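Local coordinates for uncharacterized conserved protein (Vibrio parahaemolyticus, PDB 3MUQ), which is of unknown function but has a periplasmic-binding-protein-like fold, and so probably binds a small solute or anion outside the cytoplasm, at residues Arg8-Thr13 against Gly53-Val58; Pro26-Asp31 against Lys217-Trp222; Gly75-Lys80 against Val200-Pro205; Ser103-Phe108 against Asp191-Asn196. All coordinates share one frame; numbering follows the deposited sequence.

Contact 1 of 4, residues Arg8-Thr13 against Gly53-Val58; sequences RLATTT and GDVDLV
Arg8 meets Asp56 through both its backbone and its side chain. Its amide N donates to Asp56 OD2 at 2.8 Å in a nearly straight bond (177° at the hydrogen), arriving on the anti side of the carboxylate. The same oxygen takes Arg8 NH1 at 2.8 Å in a salt bridge, although guanidinium and carboxylate planes stand 88° apart. The arginine's chi3, -67°, bends the chain and brings NE to Asp54 O, at 3.1 Å, and a water donates to Gly53 O and is held only weakly by Arg8 NH2. Arg8 O receives Asp56 N at 2.9 Å and, weakly, Leu57 N. Leu9 and Leu57 then form a parallel bridge, as do Ala10 and Val58: strands 6-12 and 57-60 lie side by side in the sheet of a periplasmic-binding-protein-like lobe, and the chain between them runs through helices and strand 35-41, itself a parallel neighbour of strand 6-12. On one face Leu9 CD1 rests 3.8 Å from Leu57 CG, with Phe219 of helix 213-224 packing on Leu57. Ala10 N continues the ladder to Leu57 O at 3.1 Å. On the other face Ala10 CB touches Val55 CG2 at 3.8 Å and lies near Val58 CG1; Met49 of helix 43-51 packs on Ala10, and Leu47 on Val58.

Contact 2 of 4, residues Pro26-Asp31 against Lys217-Trp222; sequences PQFEKD and KAFSDW
Phe28 reaches from helix 26-31 between Phe219 and Trp222 of helix 217-222, and the three rings form an aromatic cluster. Its CG is anti to the backbone N (chi1 174°), which carries the ring toward the opposite helix. Against Trp222 the approach is edge-to-face: Phe28 CD1 lies over the indole, offset toward the rim, 3.5 Å from Trp222 CG, with the ring planes at 61°. Behind that edge, Phe28 CB sits almost on the normal of the six-membered indole ring, 3.7 Å from its centroid, in a CH-pi contact. Phe219 addresses a face of the Phe28 ring instead. Its CD1 stands over the centre of that face and comes within 3.6 Å of Phe28 CE2; the two planes make 43°. One polar bond holds the N-H edge of the indole, where Trp222 NE1 donates to the anti lone pair of Asp31 OD2 at 3.0 Å, close to the ring plane. Asp31 OD1 in turn receives Gln27 NE2 at 3.1 Å and pairs with Arg227. Leu231 of helix 226-236 packs on both Gln27 and Trp222. Across 11.3 Å between the axes of segments 26-31 and 217-222, the chemistry thus couples ring packing with a directional bond that restrains indole rotation, while the positive partner of Asp31 would probably favour its ionised form inside this buried interface.

Contact 3 of 4, residues Gly75-Lys80 against Val200-Pro205; sequences GVLPRK and VILVNP
Val76 and Leu202 face each other as an antiparallel hydrogen-bonded pair, with Val76 N donating to Leu202 O at 2.8 Å and Leu202 N returning to Val76 O at 3.0 Å. Arg79 and Val200 form a second such pair: Arg79 N reaches Val200 O at 3.0 Å, and Val200 N reaches Arg79 O at 2.9 Å. Between the pairs the register slips by one residue, a beta bulge, where the chain turns a corner at Leu77. A water bridges the carbonyls there, donating to both Leu77 O and Val200 O. Around this backbone ladder, Val76 splits its branches. CG1, anti to the carbonyl carbon (chi1 -62°), lies 3.7 Å from Asn204 CG, whereas CG2 meets Leu202 CB and, at 4.0 Å, Pro205 CD. Leu77 CD1 touches Leu202 CD1, and Pro78 CB lies 3.8 Å from Ile201 CG1. Gly75 passes close to the isoleucine: its CA is 3.7 Å from Ile201 CG2. Second-shell bonds place the polar ends: Asn204 OD1 accepts from Glu206 N, its ND2 donates to Gly73 O, and Arg79 NH1 pairs with Asp221 and Ser220. Strand 195-203 is therefore held on one edge by strands 75-76 and 78-90 and on the other by strand 57-60. Tyr213 of helix 213-224 packs on Leu77, Leu202 and Pro205, helix 63-71 covers Pro78 and Ile201, and Lys80 N binds Tyr83 OH of the second subunit.

Contact 4 of 4, residues Ser103-Phe108 against Asp191-Asn196; sequences SVLDVF and DEKLFN
Asp191 OD2 accepts the backbone N-H of Val104 at 2.6 Å, the single hydrogen bond between the two segments. The bond is fairly straight, 166° at the hydrogen, and uses the anti lone pair of the oxygen. Asp191 CG is anti to its own backbone N (chi1 -165°), which directs the carboxylate to the first turn of helix 104-113. The other oxygen, OD1, turns back to its own segment and receives Lys193 N at 3.0 Å, closing an Asx turn; that donor comes from the anti side, 33° out of the carboxylate plane. The two carboxylate oxygens thus join a helix start to a tight turn. Ser103 is the N-cap of the helix, its OG accepting Asp106 N at 3.0 Å, so Asp191 supplements the cap from another part of the chain; the helix dipole would probably favour the negative charge. Apolar groups line the same approach. Val104 CG1 lies 3.2 Å from Asp191 OD2, crossing the aspartate at about a right angle, while Val104 CG2 meets Leu194 CD2 at 4.0 Å. Leu105 CG and CD1 both approach Lys193 CE, the aliphatic part of a chain bent at chi3 and chi4. Phe188 of strand 185-188 packs on Val104 and Leu194, and Phe86 of strand 78-90 on Leu194.

Overall arrangement
Contacts 1, 2 and 3 cluster on one side of the chain's centre and touch one another, whereas contact 4 lies apart, its centre about 27 to 32 Å from theirs. Contacts 1 and 3 belong to the same sheet: strands 57-60 and 195-203 are neighbours, joined by Val58 O to Ile201 N, so both rest on backbone bonding, one parallel and one antiparallel, contact 1 adding a salt bridge between Arg8 and Asp56. Contact 2 joins two helices to each other through aromatic rings; Phe219 also reaches Leu9 and Leu57 of the sheet, and Asp221 pairs with Arg79. All three are buried, and contacts 2 and 3 also approach the second subunit. Contact 4, only partly buried, shares strand 195-203 with contact 3 but depends chiefly on one carboxylate at a helix start.

Contact 1 of 4, residues Arg8-Thr13 against Gly53-Val58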
loop_
_atom_site.group_PDB
_atom_site.type_symbol
_atom_site.label_atom_id
_atom_site.label_comp_id
_atom_site.label_asym_id
_atom_site.label_seq_id
_atom_site.Cartn_x
_atom_site.Cartn_y
_atom_site.Cartn_z
ATOM N N ARG A 8 -15.315 1.321 16.370
ATOM C CA ARG A 8 -15.344 2.768 16.279
ATOM C C ARG A 8 -14.022 3.278 15.711
ATOM O O ARG A 8 -12.955 2.987 16.256
ATOM C CB ARG A 8 -15.621 3.377 17.662
ATOM C CG ARG A 8 -16.927 2.909 18.276
ATOM C CD ARG A 8 -17.186 3.559 19.631
ATOM N NE ARG A 8 -16.233 3.132 20.650
ATOM C CZ ARG A 8 -15.823 1.879 20.809
ATOM N NH1 ARG A 8 -16.300 0.918 20.020
ATOM N NH2 ARG A 8 -14.932 1.590 21.757
ATOM N N LEU A 9 -14.117 4.035 14.617
ATOM C CA LEU A 9 -12.966 4.609 13.926
ATOM C C LEU A 9 -12.979 6.122 14.049
ATOM O O LEU A 9 -13.954 6.765 13.662
ATOM C CB LEU A 9 -13.022 4.259 12.424
ATOM C CG LEU A 9 -11.988 4.963 11.537
ATOM C CD1 LEU A 9 -10.545 4.514 11.897
ATOM C CD2 LEU A 9 -12.285 4.740 10.052
ATOM N N ALA A 10 -11.908 6.696 14.590
ATOM C CA ALA A 10 -11.734 8.148 14.525
ATOM C C ALA A 10 -10.921 8.475 13.284
ATOM O O ALA A 10 -9.878 7.852 13.028
ATOM C CB ALA A 10 -11.029 8.696 15.794
ATOM N N THR A 11 -11.387 9.436 12.494
ATOM C CA THR A 11 -10.591 9.892 11.351
ATOM C C THR A 11 -10.770 11.388 11.141
ATOM O O THR A 11 -11.463 12.047 11.914
ATOM C CB THR A 11 -10.962 9.130 10.047
ATOM O OG1 THR A 11 -9.946 9.334 9.051
ATOM C CG2 THR A 11 -12.317 9.595 9.522
ATOM N N THR A 12 -10.157 11.925 10.089
ATOM C CA THR A 12 -10.276 13.353 9.813
ATOM C C THR A 12 -11.520 13.725 8.998
ATOM O O THR A 12 -12.084 12.908 8.273
ATOM C CB THR A 12 -9.057 13.902 9.051
ATOM O OG1 THR A 12 -9.147 13.520 7.673
ATOM C CG2 THR A 12 -7.750 13.385 9.660
ATOM N N THR A 13 -11.926 14.982 9.124
ATOM C CA THR A 13 -13.023 15.529 8.337
ATOM C C THR A 13 -12.720 15.405 6.848
ATOM O O THR A 13 -13.584 15.003 6.083
ATOM C CB THR A 13 -13.278 17.005 8.700
ATOM O OG1 THR A 13 -13.332 17.139 10.127
ATOM C CG2 THR A 13 -14.593 17.477 8.106
ATOM N N GLY A 53 -9.145 6.574 24.637
ATOM C CA GLY A 53 -9.831 5.291 24.586
ATOM C C GLY A 53 -11.306 5.385 24.241
ATOM O O GLY A 53 -12.091 4.501 24.595
ATOM N N ASP A 54 -11.683 6.451 23.536
ATOM C CA ASP A 54 -13.072 6.657 23.127
ATOM C C ASP A 54 -13.404 5.799 21.909
ATOM O O ASP A 54 -14.570 5.488 21.678
ATOM C CB ASP A 54 -13.347 8.126 22.746
ATOM C CG ASP A 54 -12.941 9.117 23.819
ATOM O OD1 ASP A 54 -12.719 8.714 24.979
ATOM O OD2 ASP A 54 -12.855 10.328 23.497
ATOM N N VAL A 55 -12.378 5.463 21.114
ATOM C CA VAL A 55 -12.551 4.714 19.874
ATOM C C VAL A 55 -11.568 3.536 19.847
ATOM O O VAL A 55 -10.678 3.443 20.698
ATOM C CB VAL A 55 -12.302 5.599 18.630
ATOM C CG1 VAL A 55 -13.335 6.730 18.530
ATOM C CG2 VAL A 55 -10.876 6.150 18.641
ATOM N N ASP A 56 -11.704 2.663 18.853
ATOM C CA ASP A 56 -10.890 1.443 18.794
ATOM C C ASP A 56 -9.653 1.563 17.925
ATOM O O ASP A 56 -8.688 0.819 18.118
ATOM C CB ASP A 56 -11.731 0.269 18.313
ATOM C CG ASP A 56 -12.988 0.088 19.140
ATOM O OD1 ASP A 56 -12.869 -0.008 20.378
ATOM O OD2 ASP A 56 -14.087 0.039 18.554
ATOM N N LEU A 57 -9.697 2.464 16.946
ATOM C CA LEU A 57 -8.530 2.737 16.117
ATOM C C LEU A 57 -8.676 4.083 15.420
ATOM O O LEU A 57 -9.767 4.662 15.388
ATOM C CB LEU A 57 -8.284 1.605 15.105
ATOM C CG LEU A 57 -9.132 1.542 13.820
ATOM C CD1 LEU A 57 -8.578 0.470 12.871
ATOM C CD2 LEU A 57 -10.615 1.281 14.129
ATOM N N VAL A 58 -7.575 4.580 14.860
ATOM C CA VAL A 58 -7.573 5.874 14.195
ATOM C C VAL A 58 -6.981 5.798 12.790
ATOM O O VAL A 58 -6.133 4.948 12.492
ATOM C CB VAL A 58 -6.773 6.943 14.991
ATOM C CG1 VAL A 58 -7.337 7.134 16.404
ATOM C CG2 VAL A 58 -5.313 6.559 15.042
HETATM O O HOH W 1 -14.884 3.467 24.494
#

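Contact 2 of 4, residues Pro26-Asp31 against Lys217-Trp222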
loop_
_atom_site.group_PDB
_atom_site.type_symbol
_atom_site.label_atom_id
_atom_site.label_comp_id
_atom_site.label_asym_id
_atom_site.label_seq_id
_atom_site.Cartn_x
_atom_site.Cartn_y
_atom_site.Cartn_z
ATOM N N PRO A 26 -18.755 -0.948 3.111
ATOM C CA PRO A 26 -19.751 -1.926 2.662
ATOM C C PRO A 26 -19.133 -3.296 2.413
ATOM O O PRO A 26 -19.669 -4.307 2.889
ATOM C CB PRO A 26 -20.260 -1.320 1.350
ATOM C CG PRO A 26 -20.092 0.160 1.539
ATOM C CD PRO A 26 -18.834 0.317 2.350
ATOM N N GLN A 27 -18.011 -3.341 1.694
ATOM C CA GLN A 27 -17.358 -4.625 1.448
ATOM C C GLN A 27 -16.822 -5.235 2.742
ATOM O O GLN A 27 -16.945 -6.444 2.979
ATOM C CB GLN A 27 -16.229 -4.491 0.419
ATOM C CG GLN A 27 -15.718 -5.851 -0.093
ATOM C CD GLN A 27 -16.816 -6.655 -0.781
ATOM O OE1 GLN A 27 -17.510 -6.147 -1.662
ATOM N NE2 GLN A 27 -16.987 -7.909 -0.370
ATOM N N PHE A 28 -16.232 -4.402 3.593
ATOM C CA PHE A 28 -15.679 -4.916 4.842
ATOM C C PHE A 28 -16.764 -5.524 5.716
ATOM O O PHE A 28 -16.544 -6.569 6.325
ATOM C CB PHE A 28 -14.872 -3.846 5.591
ATOM C CG PHE A 28 -14.411 -4.274 6.949
ATOM C CD1 PHE A 28 -13.410 -5.223 7.090
ATOM C CD2 PHE A 28 -14.982 -3.730 8.094
ATOM C CE1 PHE A 28 -12.973 -5.627 8.352
ATOM C CE2 PHE A 28 -14.540 -4.128 9.364
ATOM C CZ PHE A 28 -13.542 -5.086 9.485
ATOM N N GLU A 29 -17.931 -4.884 5.783
ATOM C CA GLU A 29 -19.025 -5.434 6.587
ATOM C C GLU A 29 -19.520 -6.729 5.977
ATOM O O GLU A 29 -19.771 -7.703 6.684
ATOM C CB GLU A 29 -20.209 -4.463 6.729
ATOM C CG GLU A 29 -21.322 -5.025 7.634
ATOM C CD GLU A 29 -22.584 -4.171 7.670
ATOM O OE1 GLU A 29 -22.538 -2.996 7.255
ATOM O OE2 GLU A 29 -23.631 -4.681 8.116
ATOM N N LYS A 30 -19.674 -6.725 4.658
ATOM C CA LYS A 30 -20.092 -7.918 3.944
ATOM C C LYS A 30 -19.120 -9.046 4.254
ATOM O O LYS A 30 -19.526 -10.173 4.521
ATOM C CB LYS A 30 -20.107 -7.638 2.437
ATOM C CG LYS A 30 -20.389 -8.846 1.549
ATOM C CD LYS A 30 -21.880 -9.141 1.465
ATOM C CE LYS A 30 -22.168 -10.399 0.651
ATOM N NZ LYS A 30 -23.618 -10.769 0.702
ATOM N N ASP A 31 -17.829 -8.741 4.221
ATOM C CA ASP A 31 -16.811 -9.774 4.429
ATOM C C ASP A 31 -16.798 -10.326 5.851
ATOM O O ASP A 31 -16.734 -11.529 6.047
ATOM C CB ASP A 31 -15.419 -9.239 4.080
ATOM C CG ASP A 31 -15.140 -9.239 2.580
ATOM O OD1 ASP A 31 -15.945 -9.811 1.828
ATOM O OD2 ASP A 31 -14.100 -8.683 2.159
ATOM N N LYS A 217 -8.352 -4.701 14.956
ATOM C CA LYS A 217 -7.289 -5.386 14.237
ATOM C C LYS A 217 -7.796 -6.106 12.969
ATOM O O LYS A 217 -7.101 -6.155 11.959
ATOM C CB LYS A 217 -6.500 -6.337 15.139
ATOM C CG LYS A 217 -5.276 -6.882 14.394
ATOM C CD LYS A 217 -4.308 -7.596 15.298
ATOM C CE LYS A 217 -3.096 -8.095 14.502
ATOM N NZ LYS A 217 -3.496 -9.140 13.517
ATOM N N ALA A 218 -9.001 -6.665 13.011
ATOM C CA ALA A 218 -9.560 -7.247 11.788
ATOM C C ALA A 218 -9.687 -6.190 10.664
ATOM O O ALA A 218 -9.399 -6.455 9.501
ATOM C CB ALA A 218 -10.912 -7.903 12.072
ATOM N N PHE A 219 -10.117 -4.989 11.017
ATOM C CA PHE A 219 -10.307 -3.932 10.029
ATOM C C PHE A 219 -8.959 -3.531 9.450
ATOM O O PHE A 219 -8.810 -3.392 8.237
ATOM C CB PHE A 219 -11.007 -2.725 10.679
ATOM C CG PHE A 219 -11.430 -1.662 9.708
ATOM C CD1 PHE A 219 -11.809 -1.991 8.416
ATOM C CD2 PHE A 219 -11.476 -0.335 10.098
ATOM C CE1 PHE A 219 -12.203 -1.028 7.524
ATOM C CE2 PHE A 219 -11.869 0.643 9.212
ATOM C CZ PHE A 219 -12.238 0.294 7.914
ATOM N N SER A 220 -7.976 -3.358 10.330
ATOM C CA SER A 220 -6.632 -2.981 9.900
ATOM C C SER A 220 -6.030 -4.068 9.018
ATOM O O SER A 220 -5.541 -3.766 7.942
ATOM C CB SER A 220 -5.717 -2.712 11.100
ATOM O OG SER A 220 -4.392 -2.442 10.669
ATOM N N ASP A 221 -6.077 -5.328 9.473
ATOM C CA ASP A 221 -5.599 -6.465 8.679
ATOM C C ASP A 221 -6.283 -6.476 7.303
ATOM O O ASP A 221 -5.640 -6.633 6.268
ATOM C CB ASP A 221 -5.885 -7.796 9.402
ATOM C CG ASP A 221 -5.029 -7.990 10.631
ATOM O OD1 ASP A 221 -4.002 -7.285 10.759
ATOM O OD2 ASP A 221 -5.384 -8.851 11.469
ATOM N N TRP A 222 -7.597 -6.293 7.291
ATOM C CA TRP A 222 -8.331 -6.285 6.028
ATOM C C TRP A 222 -7.861 -5.133 5.126
ATOM O O TRP A 222 -7.651 -5.311 3.923
ATOM C CB TRP A 222 -9.828 -6.184 6.312
ATOM C CG TRP A 222 -10.737 -6.208 5.106
ATOM C CD1 TRP A 222 -11.302 -7.315 4.523
ATOM C CD2 TRP A 222 -11.221 -5.073 4.365
ATOM N NE1 TRP A 222 -12.101 -6.937 3.459
ATOM C CE2 TRP A 222 -12.065 -5.571 3.337
ATOM C CE3 TRP A 222 -11.022 -3.693 4.466
ATOM C CZ2 TRP A 222 -12.709 -4.727 2.411
ATOM C CZ3 TRP A 222 -11.667 -2.853 3.553
ATOM C CH2 TRP A 222 -12.502 -3.375 2.533
#

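Contact 3 of 4, residues Gly75-Lys80 against Val200-Pro205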
loop_
_atom_site.group_PDB
_atom_site.type_symbol
_atom_site.label_atom_id
_atom_site.label_comp_id
_atom_site.label_asym_id
_atom_site.label_seq_id
_atom_site.Cartn_x
_atom_site.Cartn_y
_atom_site.Cartn_z
ATOM N N GLY A 75 -1.050 4.378 20.650
ATOM C CA GLY A 75 -1.441 3.487 19.571
ATOM C C GLY A 75 -0.385 2.430 19.307
ATOM O O GLY A 75 0.801 2.617 19.657
ATOM N N VAL A 76 -0.817 1.325 18.699
ATOM C CA VAL A 76 0.070 0.227 18.342
ATOM C C VAL A 76 -0.245 -0.285 16.940
ATOM O O VAL A 76 -1.269 0.074 16.365
ATOM C CB VAL A 76 -0.075 -0.955 19.330
ATOM C CG1 VAL A 76 0.324 -0.539 20.754
ATOM C CG2 VAL A 76 -1.499 -1.507 19.293
ATOM N N LEU A 77 0.635 -1.149 16.425
ATOM C CA LEU A 77 0.573 -1.673 15.057
ATOM C C LEU A 77 0.219 -0.635 13.997
ATOM O O LEU A 77 -0.690 -0.847 13.192
ATOM C CB LEU A 77 -0.390 -2.860 14.970
ATOM C CG LEU A 77 0.020 -4.056 15.818
ATOM C CD1 LEU A 77 -0.959 -5.210 15.640
ATOM C CD2 LEU A 77 1.451 -4.460 15.427
ATOM N N PRO A 78 0.955 0.480 13.970
ATOM C CA PRO A 78 0.678 1.474 12.939
ATOM C C PRO A 78 1.020 0.907 11.566
ATOM O O PRO A 78 2.013 0.193 11.403
ATOM C CB PRO A 78 1.626 2.608 13.297
ATOM C CG PRO A 78 2.738 1.929 13.996
ATOM C CD PRO A 78 2.047 0.914 14.854
ATOM N N ARG A 79 0.181 1.220 10.590
ATOM C CA ARG A 79 0.360 0.695 9.259
ATOM C C ARG A 79 0.061 1.764 8.255
ATOM O O ARG A 79 -0.934 2.493 8.376
ATOM C CB ARG A 79 -0.553 -0.499 9.025
ATOM C CG ARG A 79 -0.024 -1.774 9.658
ATOM C CD ARG A 79 -1.164 -2.621 10.113
ATOM N NE ARG A 79 -0.727 -3.903 10.646
ATOM C CZ ARG A 79 -1.532 -4.946 10.779
ATOM N NH1 ARG A 79 -2.805 -4.829 10.423
ATOM N NH2 ARG A 79 -1.073 -6.096 11.267
ATOM N N LYS A 80 0.924 1.848 7.251
ATOM C CA LYS A 80 0.713 2.792 6.162
ATOM C C LYS A 80 -0.317 2.215 5.198
ATOM O O LYS A 80 -0.159 1.107 4.714
ATOM C CB LYS A 80 2.045 3.078 5.462
ATOM C CG LYS A 80 3.074 3.743 6.384
ATOM C CD LYS A 80 2.832 5.247 6.494
ATOM C CE LYS A 80 3.785 5.898 7.492
ATOM N NZ LYS A 80 3.663 7.392 7.464
ATOM N N VAL A 200 -3.213 3.864 9.613
ATOM C CA VAL A 200 -4.254 3.373 10.487
ATOM C C VAL A 200 -3.525 2.786 11.687
ATOM O O VAL A 200 -2.564 2.006 11.534
ATOM C CB VAL A 200 -5.144 2.317 9.777
ATOM C CG1 VAL A 200 -4.285 1.245 9.143
ATOM C CG2 VAL A 200 -6.127 1.685 10.766
ATOM N N ILE A 201 -3.951 3.195 12.880
ATOM C CA ILE A 201 -3.281 2.795 14.111
ATOM C C ILE A 201 -4.288 2.347 15.163
ATOM O O ILE A 201 -5.276 3.040 15.438
ATOM C CB ILE A 201 -2.454 3.964 14.683
ATOM C CG1 ILE A 201 -1.606 4.589 13.573
ATOM C CG2 ILE A 201 -1.591 3.500 15.870
ATOM C CD1 ILE A 201 -0.877 5.867 13.995
ATOM N N LEU A 202 -4.023 1.192 15.753
ATOM C CA LEU A 202 -4.904 0.614 16.751
ATOM C C LEU A 202 -4.715 1.275 18.110
ATOM O O LEU A 202 -3.591 1.553 18.521
ATOM C CB LEU A 202 -4.592 -0.867 16.896
ATOM C CG LEU A 202 -4.622 -1.641 15.583
ATOM C CD1 LEU A 202 -4.314 -3.119 15.863
ATOM C CD2 LEU A 202 -5.975 -1.461 14.904
ATOM N N VAL A 203 -5.811 1.487 18.826
ATOM C CA VAL A 203 -5.700 1.948 20.198
ATOM C C VAL A 203 -5.073 0.841 21.046
ATOM O O VAL A 203 -5.449 -0.328 20.942
ATOM C CB VAL A 203 -7.056 2.416 20.754
ATOM C CG1 VAL A 203 -6.963 2.684 22.264
ATOM C CG2 VAL A 203 -7.555 3.661 19.947
ATOM N N ASN A 204 -4.092 1.206 21.863
ATOM C CA ASN A 204 -3.342 0.222 22.634
ATOM C C ASN A 204 -4.231 -0.556 23.623
ATOM O O ASN A 204 -4.745 0.015 24.577
ATOM C CB ASN A 204 -2.219 0.928 23.376
ATOM C CG ASN A 204 -1.289 -0.040 24.092
ATOM O OD1 ASN A 204 -1.599 -1.226 24.265
ATOM N ND2 ASN A 204 -0.132 0.466 24.507
ATOM N N PRO A 205 -4.408 -1.869 23.401
ATOM C CA PRO A 205 -5.332 -2.629 24.260
ATOM C C PRO A 205 -4.798 -2.775 25.680
ATOM O O PRO A 205 -5.546 -3.105 26.589
ATOM C CB PRO A 205 -5.392 -3.999 23.580
ATOM C CG PRO A 205 -4.075 -4.127 22.895
ATOM C CD PRO A 205 -3.772 -2.729 22.390
HETATM O O HOH W 2 -3.183 -0.624 12.327
#

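Contact 4 of 4, residues Ser103-Phe108 against Asp191-Asn196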
loop_
_atom_site.group_PDB
_atom_site.type_symbol
_atom_site.label_atom_id
_atom_site.label_comp_id
_atom_site.label_asym_id
_atom_site.label_seq_id
_atom_site.Cartn_x
_atom_site.Cartn_y
_atom_site.Cartn_z
ATOM N N SER A 103 3.212 28.004 -2.586
ATOM C CA SER A 103 2.234 27.031 -2.123
ATOM C C SER A 103 1.308 26.637 -3.258
ATOM O O SER A 103 1.246 27.319 -4.278
ATOM C CB SER A 103 1.420 27.591 -0.961
ATOM O OG SER A 103 0.513 28.582 -1.404
ATOM N N VAL A 104 0.595 25.530 -3.087
ATOM C CA VAL A 104 -0.350 25.101 -4.096
ATOM C C VAL A 104 -1.566 26.032 -4.060
ATOM O O VAL A 104 -2.264 26.210 -5.067
ATOM C CB VAL A 104 -0.764 23.617 -3.915
ATOM C CG1 VAL A 104 -1.471 23.407 -2.593
ATOM C CG2 VAL A 104 -1.641 23.163 -5.066
ATOM N N LEU A 105 -1.819 26.652 -2.909
ATOM C CA LEU A 105 -2.926 27.601 -2.840
ATOM C C LEU A 105 -2.619 28.856 -3.680
ATOM O O LEU A 105 -3.501 29.378 -4.356
ATOM C CB LEU A 105 -3.286 27.948 -1.392
ATOM C CG LEU A 105 -3.699 26.788 -0.479
ATOM C CD1 LEU A 105 -4.242 27.351 0.815
ATOM C CD2 LEU A 105 -4.742 25.879 -1.120
ATOM N N ASP A 106 -1.369 29.317 -3.661
ATOM C CA ASP A 106 -0.943 30.371 -4.582
ATOM C C ASP A 106 -1.140 29.945 -6.041
ATOM O O ASP A 106 -1.588 30.735 -6.887
ATOM C CB ASP A 106 0.526 30.744 -4.353
ATOM C CG ASP A 106 0.743 31.463 -3.035
ATOM O OD1 ASP A 106 -0.252 31.981 -2.472
ATOM O OD2 ASP A 106 1.903 31.506 -2.561
ATOM N N VAL A 107 -0.803 28.697 -6.334
ATOM C CA VAL A 107 -0.969 28.180 -7.683
ATOM C C VAL A 107 -2.441 28.236 -8.122
ATOM O O VAL A 107 -2.757 28.747 -9.199
ATOM C CB VAL A 107 -0.393 26.746 -7.845
ATOM C CG1 VAL A 107 -0.759 26.194 -9.198
ATOM C CG2 VAL A 107 1.142 26.749 -7.662
ATOM N N PHE A 108 -3.344 27.732 -7.290
ATOM C CA PHE A 108 -4.770 27.776 -7.629
ATOM C C PHE A 108 -5.271 29.210 -7.830
ATOM O O PHE A 108 -5.915 29.515 -8.832
ATOM C CB PHE A 108 -5.610 27.026 -6.587
ATOM C CG PHE A 108 -5.680 25.538 -6.825
ATOM C CD1 PHE A 108 -4.529 24.812 -7.088
ATOM C CD2 PHE A 108 -6.896 24.866 -6.787
ATOM C CE1 PHE A 108 -4.592 23.435 -7.312
ATOM C CE2 PHE A 108 -6.969 23.495 -7.000
ATOM C CZ PHE A 108 -5.822 22.781 -7.266
ATOM N N ASP A 191 4.835 21.232 -2.227
ATOM C CA ASP A 191 3.874 21.591 -1.188
ATOM C C ASP A 191 3.439 20.338 -0.418
ATOM O O ASP A 191 3.013 19.343 -1.006
ATOM C CB ASP A 191 2.673 22.338 -1.793
ATOM C CG ASP A 191 1.805 23.054 -0.738
ATOM O OD1 ASP A 191 1.626 22.543 0.386
ATOM O OD2 ASP A 191 1.267 24.136 -1.043
ATOM N N GLU A 192 3.559 20.396 0.905
ATOM C CA GLU A 192 3.271 19.251 1.751
ATOM C C GLU A 192 1.802 18.861 1.706
ATOM O O GLU A 192 1.434 17.754 2.088
ATOM C CB GLU A 192 3.739 19.506 3.189
ATOM C CG GLU A 192 5.261 19.551 3.310
ATOM C CD GLU A 192 5.763 19.590 4.748
ATOM O OE1 GLU A 192 5.351 20.496 5.508
ATOM O OE2 GLU A 192 6.586 18.717 5.111
ATOM N N LYS A 193 0.962 19.765 1.230
ATOM C CA LYS A 193 -0.442 19.436 1.032
ATOM C C LYS A 193 -0.629 18.424 -0.102
ATOM O O LYS A 193 -1.662 17.757 -0.175
ATOM C CB LYS A 193 -1.260 20.688 0.730
ATOM C CG LYS A 193 -1.210 21.748 1.812
ATOM C CD LYS A 193 -2.474 22.584 1.777
ATOM C CE LYS A 193 -2.182 24.035 2.080
ATOM N NZ LYS A 193 -1.363 24.194 3.305
ATOM N N LEU A 194 0.368 18.320 -0.978
ATOM C CA LEU A 194 0.269 17.475 -2.174
ATOM C C LEU A 194 0.699 16.030 -1.907
ATOM O O LEU A 194 0.460 15.136 -2.721
ATOM C CB LEU A 194 1.085 18.079 -3.329
ATOM C CG LEU A 194 0.575 19.417 -3.903
ATOM C CD1 LEU A 194 1.489 19.932 -5.022
ATOM C CD2 LEU A 194 -0.848 19.301 -4.419
ATOM N N PHE A 195 1.335 15.809 -0.761
ATOM C CA PHE A 195 1.809 14.480 -0.408
ATOM C C PHE A 195 1.300 14.057 0.972
ATOM O O PHE A 195 1.663 14.627 1.998
ATOM C CB PHE A 195 3.339 14.416 -0.481
ATOM C CG PHE A 195 3.885 13.018 -0.405
ATOM C CD1 PHE A 195 3.927 12.214 -1.534
ATOM C CD2 PHE A 195 4.339 12.500 0.801
ATOM C CE1 PHE A 195 4.424 10.909 -1.470
ATOM C CE2 PHE A 195 4.845 11.198 0.866
ATOM C CZ PHE A 195 4.884 10.409 -0.269
ATOM N N ASN A 196 0.449 13.050 0.990
ATOM C CA ASN A 196 -0.169 12.606 2.229
ATOM C C ASN A 196 -0.089 11.106 2.433
ATOM O O ASN A 196 -0.857 10.350 1.847
ATOM C CB ASN A 196 -1.627 13.050 2.292
ATOM C CG ASN A 196 -1.760 14.526 2.564
ATOM O OD1 ASN A 196 -1.573 14.978 3.698
ATOM N ND2 ASN A 196 -2.064 15.296 1.520
#